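Local coordinates for putative alcohol dehydrogenase (Sinorhizobium meliloti, PDB 4J6F), which probably works as a zinc-binding, NAD-dependent alcohol dehydrogenase of the medium-chain dehydrogenase/reductase superfamily, oxidising alcohols to aldehydes or ketones, at residues R197-A202 with R228-V233; A206-L211 with E297-T302. One frame throughout, in Å; residues are numbered along the deposited sequence.

Overall arrangement
Both contacts show how an arginine can join neighbouring elements of a Rossmann-type domain. In interaction 1 the arginine, near the C-terminal end of helix 218-229, reaches helix 189-201; in interaction 2 it lies on strand 299-302 and reaches the start of strand 209-212. Their centres lie about 8 Å apart. Parallel pairing joins them: Val233 N probably bonds to Glu208 O at 2.8 Å, and Gly207 N to Gly231 O at the same distance. Met198 also packs on Thr301. Both sit toward the N-terminal ends of the sheet strands; in Rossmann folds the dinucleotide binds at the C-terminal ends.

Interaction 1. Residues R197-A202 with R228-V233; sequences RMLERA and RARGAV
In the Rossmann-type half of this dehydrogenase, Leu199 and Glu200 of helix 189-201 meet Arg230, near the C-terminal end of helix 218-229. Helix 218-229 is the crossover helix between the parallel strands 209-212 and 233-238, and helix 189-201 packs beside it. Gly231 is the first residue to leave helical geometry. Its positive phi and its bonds back into the last turn make a Schellman motif, which turns the chain toward strand 233-238 while the Arg230 side chain sets off toward the neighbouring helix.

The arginine chain bends at chi3, which brings the guanidinium round with one face to Leu199. Leu199 CB sits over the centre of that face, 3.9 Å from Arg230 CZ. The leucine side chain also packs on Ile223 and Leu226 of helix 218-229. One aliphatic carbon thus covers that face of the cation, and its N-H edge serves other partners.

Glu200 takes one part of that edge. With its CG anti to the backbone N and a bend at chi2, it carries its carboxylate back toward the arginine. Arg230 NH2 donates to Glu200 OE2 at 3.0 Å in a salt bridge with an N-H...O angle of 158°. The oxygen lies close to the guanidinium plane and is approached nearly along its C-O axis, yet the two flat groups are turned 69° apart; this is a single-atom grip. Glu196 adds a weak, long ion pair to NH2, and Tyr342 of helix 333-344 also packs on the arginine. The other terminal nitrogen is hydrogen-bonded to the carbonyl of Leu204, beyond the helix, and Arg230 NH1 also lies 3.2 Å from Leu199 O.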
# COMPACT_ATOMS: atom_id res chain seq x y z
N ARG A 197 10.45 2.89 -11.27
CA ARG A 197 10.05 3.38 -9.95
C ARG A 197 9.12 2.37 -9.33
O ARG A 197 9.28 1.99 -8.17
CB ARG A 197 9.32 4.72 -10.04
CG ARG A 197 9.68 5.76 -8.98
CD ARG A 197 9.98 5.21 -7.60
NE ARG A 197 11.10 5.91 -6.96
CZ ARG A 197 10.99 6.70 -5.89
NH1 ARG A 197 9.82 6.90 -5.31
NH2 ARG A 197 12.07 7.29 -5.40
N MSE A 198 8.16 1.90 -10.13
CA MSE A 198 7.17 0.92 -9.69
C MSE A 198 7.89 -0.28 -9.15
O MSE A 198 7.60 -0.74 -8.05
CB MSE A 198 6.25 0.53 -10.83
CG MSE A 198 5.15 1.56 -11.08
SE MSE A 198 4.07 1.01 -12.64
CE MSE A 198 3.15 -0.57 -11.91
N LEU A 199 8.87 -0.78 -9.91
CA LEU A 199 9.62 -1.97 -9.51
C LEU A 199 10.50 -1.73 -8.29
O LEU A 199 10.78 -2.66 -7.53
CB LEU A 199 10.46 -2.52 -10.68
CG LEU A 199 9.63 -3.06 -11.84
CD1 LEU A 199 10.51 -3.65 -12.93
CD2 LEU A 199 8.59 -4.08 -11.39
N GLU A 200 10.90 -0.48 -8.10
CA GLU A 200 11.71 -0.08 -6.96
C GLU A 200 10.84 0.06 -5.69
O GLU A 200 11.25 -0.32 -4.58
CB GLU A 200 12.45 1.22 -7.30
CG GLU A 200 13.63 1.56 -6.39
CD GLU A 200 14.91 0.80 -6.72
OE1 GLU A 200 15.98 1.28 -6.30
OE2 GLU A 200 14.86 -0.26 -7.40
N ARG A 201 9.63 0.59 -5.87
CA ARG A 201 8.70 0.80 -4.76
C ARG A 201 8.17 -0.51 -4.22
O ARG A 201 7.94 -0.66 -3.03
CB ARG A 201 7.53 1.68 -5.21
CG ARG A 201 7.87 3.15 -5.36
CD ARG A 201 8.02 3.85 -4.02
NE ARG A 201 6.83 3.63 -3.22
CZ ARG A 201 5.66 4.20 -3.48
NH1 ARG A 201 5.53 5.05 -4.50
NH2 ARG A 201 4.61 3.92 -2.71
N ALA A 202 7.99 -1.48 -5.11
CA ALA A 202 7.57 -2.81 -4.73
C ALA A 202 8.75 -3.69 -4.29
O ALA A 202 8.55 -4.83 -3.89
CB ALA A 202 6.83 -3.47 -5.89
N ARG A 228 13.14 -8.38 -16.35
CA ARG A 228 14.22 -9.24 -16.80
C ARG A 228 15.57 -8.63 -16.44
O ARG A 228 16.47 -9.33 -15.97
CB ARG A 228 14.11 -9.47 -18.30
CG ARG A 228 13.04 -10.47 -18.67
CD ARG A 228 13.38 -11.83 -18.11
NE ARG A 228 12.34 -12.80 -18.44
CZ ARG A 228 12.24 -14.02 -17.93
NH1 ARG A 228 13.13 -14.44 -17.03
NH2 ARG A 228 11.24 -14.80 -18.30
N ALA A 229 15.69 -7.32 -16.63
CA ALA A 229 16.94 -6.59 -16.39
C ALA A 229 17.49 -6.75 -14.99
O ALA A 229 18.69 -6.60 -14.78
CB ALA A 229 16.74 -5.11 -16.70
N ARG A 230 16.61 -7.03 -14.02
CA ARG A 230 17.01 -7.10 -12.62
C ARG A 230 16.95 -8.55 -12.09
O ARG A 230 17.19 -8.80 -10.92
CB ARG A 230 16.20 -6.10 -11.77
CG ARG A 230 14.92 -6.65 -11.16
CD ARG A 230 13.86 -5.62 -10.81
NE ARG A 230 14.29 -4.23 -10.73
CZ ARG A 230 14.10 -3.42 -9.68
NH1 ARG A 230 13.52 -3.87 -8.58
NH2 ARG A 230 14.50 -2.16 -9.73
N GLY A 231 16.63 -9.49 -12.98
CA GLY A 231 16.65 -10.92 -12.65
C GLY A 231 15.32 -11.50 -12.21
O GLY A 231 15.26 -12.63 -11.72
N ALA A 232 14.25 -10.74 -12.38
CA ALA A 232 12.92 -11.18 -12.00
C ALA A 232 12.20 -11.91 -13.13
O ALA A 232 12.60 -11.82 -14.29
CB ALA A 232 12.09 -10.00 -11.51
N VAL A 233 11.12 -12.60 -12.78
CA VAL A 233 10.34 -13.37 -13.73
C VAL A 233 8.96 -12.71 -13.97
O VAL A 233 8.11 -12.71 -13.07
CB VAL A 233 10.18 -14.85 -13.26
CG1 VAL A 233 9.64 -15.72 -14.38
CG2 VAL A 233 11.51 -15.42 -12.78

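Interaction 2. Residues A206-L211 with E297-T302; sequences AGETVL and EGRYTT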
# COMPACT_ATOMS: atom_id res chain seq x y z
N ALA A 206 15.55 -10.30 -7.70
CA ALA A 206 15.93 -11.43 -8.56
C ALA A 206 15.23 -12.71 -8.11
O ALA A 206 15.13 -12.98 -6.91
CB ALA A 206 17.43 -11.63 -8.53
N GLY A 207 14.71 -13.47 -9.08
CA GLY A 207 14.00 -14.72 -8.78
C GLY A 207 12.52 -14.60 -8.41
O GLY A 207 11.79 -15.60 -8.40
N GLU A 208 12.06 -13.39 -8.08
CA GLU A 208 10.65 -13.20 -7.77
C GLU A 208 9.76 -13.17 -9.02
O GLU A 208 10.24 -12.97 -10.13
CB GLU A 208 10.47 -11.94 -6.93
CG GLU A 208 10.83 -12.14 -5.47
CD GLU A 208 10.54 -10.91 -4.63
OE1 GLU A 208 10.62 -9.79 -5.17
OE2 GLU A 208 10.26 -11.05 -3.41
N THR A 209 8.45 -13.39 -8.84
CA THR A 209 7.52 -13.33 -9.96
C THR A 209 6.67 -12.06 -9.94
O THR A 209 6.07 -11.71 -8.91
CB THR A 209 6.60 -14.57 -10.03
OG1 THR A 209 7.39 -15.76 -10.08
CG2 THR A 209 5.72 -14.52 -11.28
N VAL A 210 6.60 -11.38 -11.08
CA VAL A 210 5.73 -10.22 -11.19
C VAL A 210 4.63 -10.46 -12.22
O VAL A 210 4.91 -10.85 -13.36
CB VAL A 210 6.53 -8.92 -11.47
CG1 VAL A 210 7.44 -9.06 -12.67
CG2 VAL A 210 5.59 -7.74 -11.63
N LEU A 211 3.37 -10.29 -11.80
CA LEU A 211 2.25 -10.33 -12.74
C LEU A 211 1.98 -8.91 -13.25
O LEU A 211 1.77 -7.97 -12.45
CB LEU A 211 1.00 -10.91 -12.08
CG LEU A 211 -0.23 -11.18 -12.95
CD1 LEU A 211 0.04 -12.27 -13.97
CD2 LEU A 211 -1.43 -11.57 -12.09
N GLU A 297 1.38 -11.29 2.04
CA GLU A 297 2.61 -10.47 2.18
C GLU A 297 3.16 -9.98 0.84
O GLU A 297 4.28 -9.47 0.77
CB GLU A 297 3.70 -11.18 2.98
CG GLU A 297 3.23 -11.52 4.39
CD GLU A 297 4.31 -12.16 5.26
OE1 GLU A 297 4.62 -11.59 6.34
OE2 GLU A 297 4.82 -13.23 4.86
N GLY A 298 2.37 -10.16 -0.22
CA GLY A 298 2.73 -9.72 -1.56
C GLY A 298 2.47 -8.24 -1.72
O GLY A 298 1.82 -7.62 -0.88
N ARG A 299 3.04 -7.68 -2.78
CA ARG A 299 3.03 -6.25 -3.05
C ARG A 299 2.38 -5.89 -4.38
O ARG A 299 2.67 -6.50 -5.40
CB ARG A 299 4.45 -5.70 -3.03
CG ARG A 299 5.18 -5.92 -1.73
CD ARG A 299 5.99 -7.19 -1.79
NE ARG A 299 7.19 -7.01 -2.59
CZ ARG A 299 7.96 -8.01 -2.99
NH1 ARG A 299 7.65 -9.24 -2.66
NH2 ARG A 299 9.04 -7.77 -3.70
N TYR A 300 1.51 -4.90 -4.35
CA TYR A 300 0.78 -4.45 -5.50
C TYR A 300 1.34 -3.09 -5.83
O TYR A 300 1.65 -2.30 -4.93
CB TYR A 300 -0.71 -4.37 -5.14
CG TYR A 300 -1.57 -3.64 -6.15
CD1 TYR A 300 -1.68 -2.25 -6.12
CD2 TYR A 300 -2.26 -4.34 -7.14
CE1 TYR A 300 -2.44 -1.57 -7.05
CE2 TYR A 300 -3.04 -3.67 -8.07
CZ TYR A 300 -3.12 -2.28 -8.03
OH TYR A 300 -3.89 -1.59 -8.94
N THR A 301 1.49 -2.79 -7.11
CA THR A 301 1.97 -1.49 -7.51
C THR A 301 1.30 -0.98 -8.78
O THR A 301 1.00 -1.76 -9.67
CB THR A 301 3.49 -1.48 -7.64
OG1 THR A 301 3.94 -0.14 -7.84
CG2 THR A 301 3.95 -2.38 -8.78
N THR A 302 1.04 0.32 -8.86
CA THR A 302 0.37 0.91 -10.02
C THR A 302 0.81 2.34 -10.29
O THR A 302 1.23 3.06 -9.38
CB THR A 302 -1.17 0.87 -9.86
OG1 THR A 302 -1.80 1.45 -11.01
CG2 THR A 302 -1.61 1.65 -8.64
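Between Ala206 and Leu211 the chain turns into the first strand of the nucleotide-binding domain, and Glu208 is the residue that reaches across to Arg299. Ala206 and Gly207 belong to the loop before the strand; Gly207 has a positive phi at which a side chain would collide with the preceding carbonyl oxygen. Next, the CG of Glu208 stands beside the backbone N (chi1 -78°), and an extended chain beyond carries the carboxylate out to the arginine.

Arg299 meets it end-on with both terminal nitrogens, one to each oxygen. NH2 of Arg299 donates to OE1 of Glu208 at 3.0 Å, arriving on the syn side, somewhat out of the carboxylate plane. The second bond is longer, 3.3 Å from Arg299 NH1 to Glu208 OE2, and comes from above the carboxylate plane. The two planes are 43° apart, consistent with this asymmetry: both oxygens lie near the guanidinium plane, but the carboxylate is twisted against it. The arginine chain folds at chi2 and chi3 to get there, and its NE is bound by the carbonyl of Ala202, which fixes the group from a further side. Glu208 OE1 also accepts from the backbone N of Ala205. With an alanine here both carboxylate oxygens are gone, and the guanidinium, still bound through NE to Ala202 O, is likely to turn more freely, while the Ala205 N-H would probably lose its acceptor.

Thr209 starts the strand proper, pairing through its backbone with Val277, and the Val210 side chain packs on that same valine, as does Arg299. Leu211 continues on the other side against Ile235 and Val237. Strand 277-280 therefore separates the two strands, and the salt bridge spans its beginning, at the N-terminal ends of the strands in a Rossmann fold's six-stranded parallel sheet.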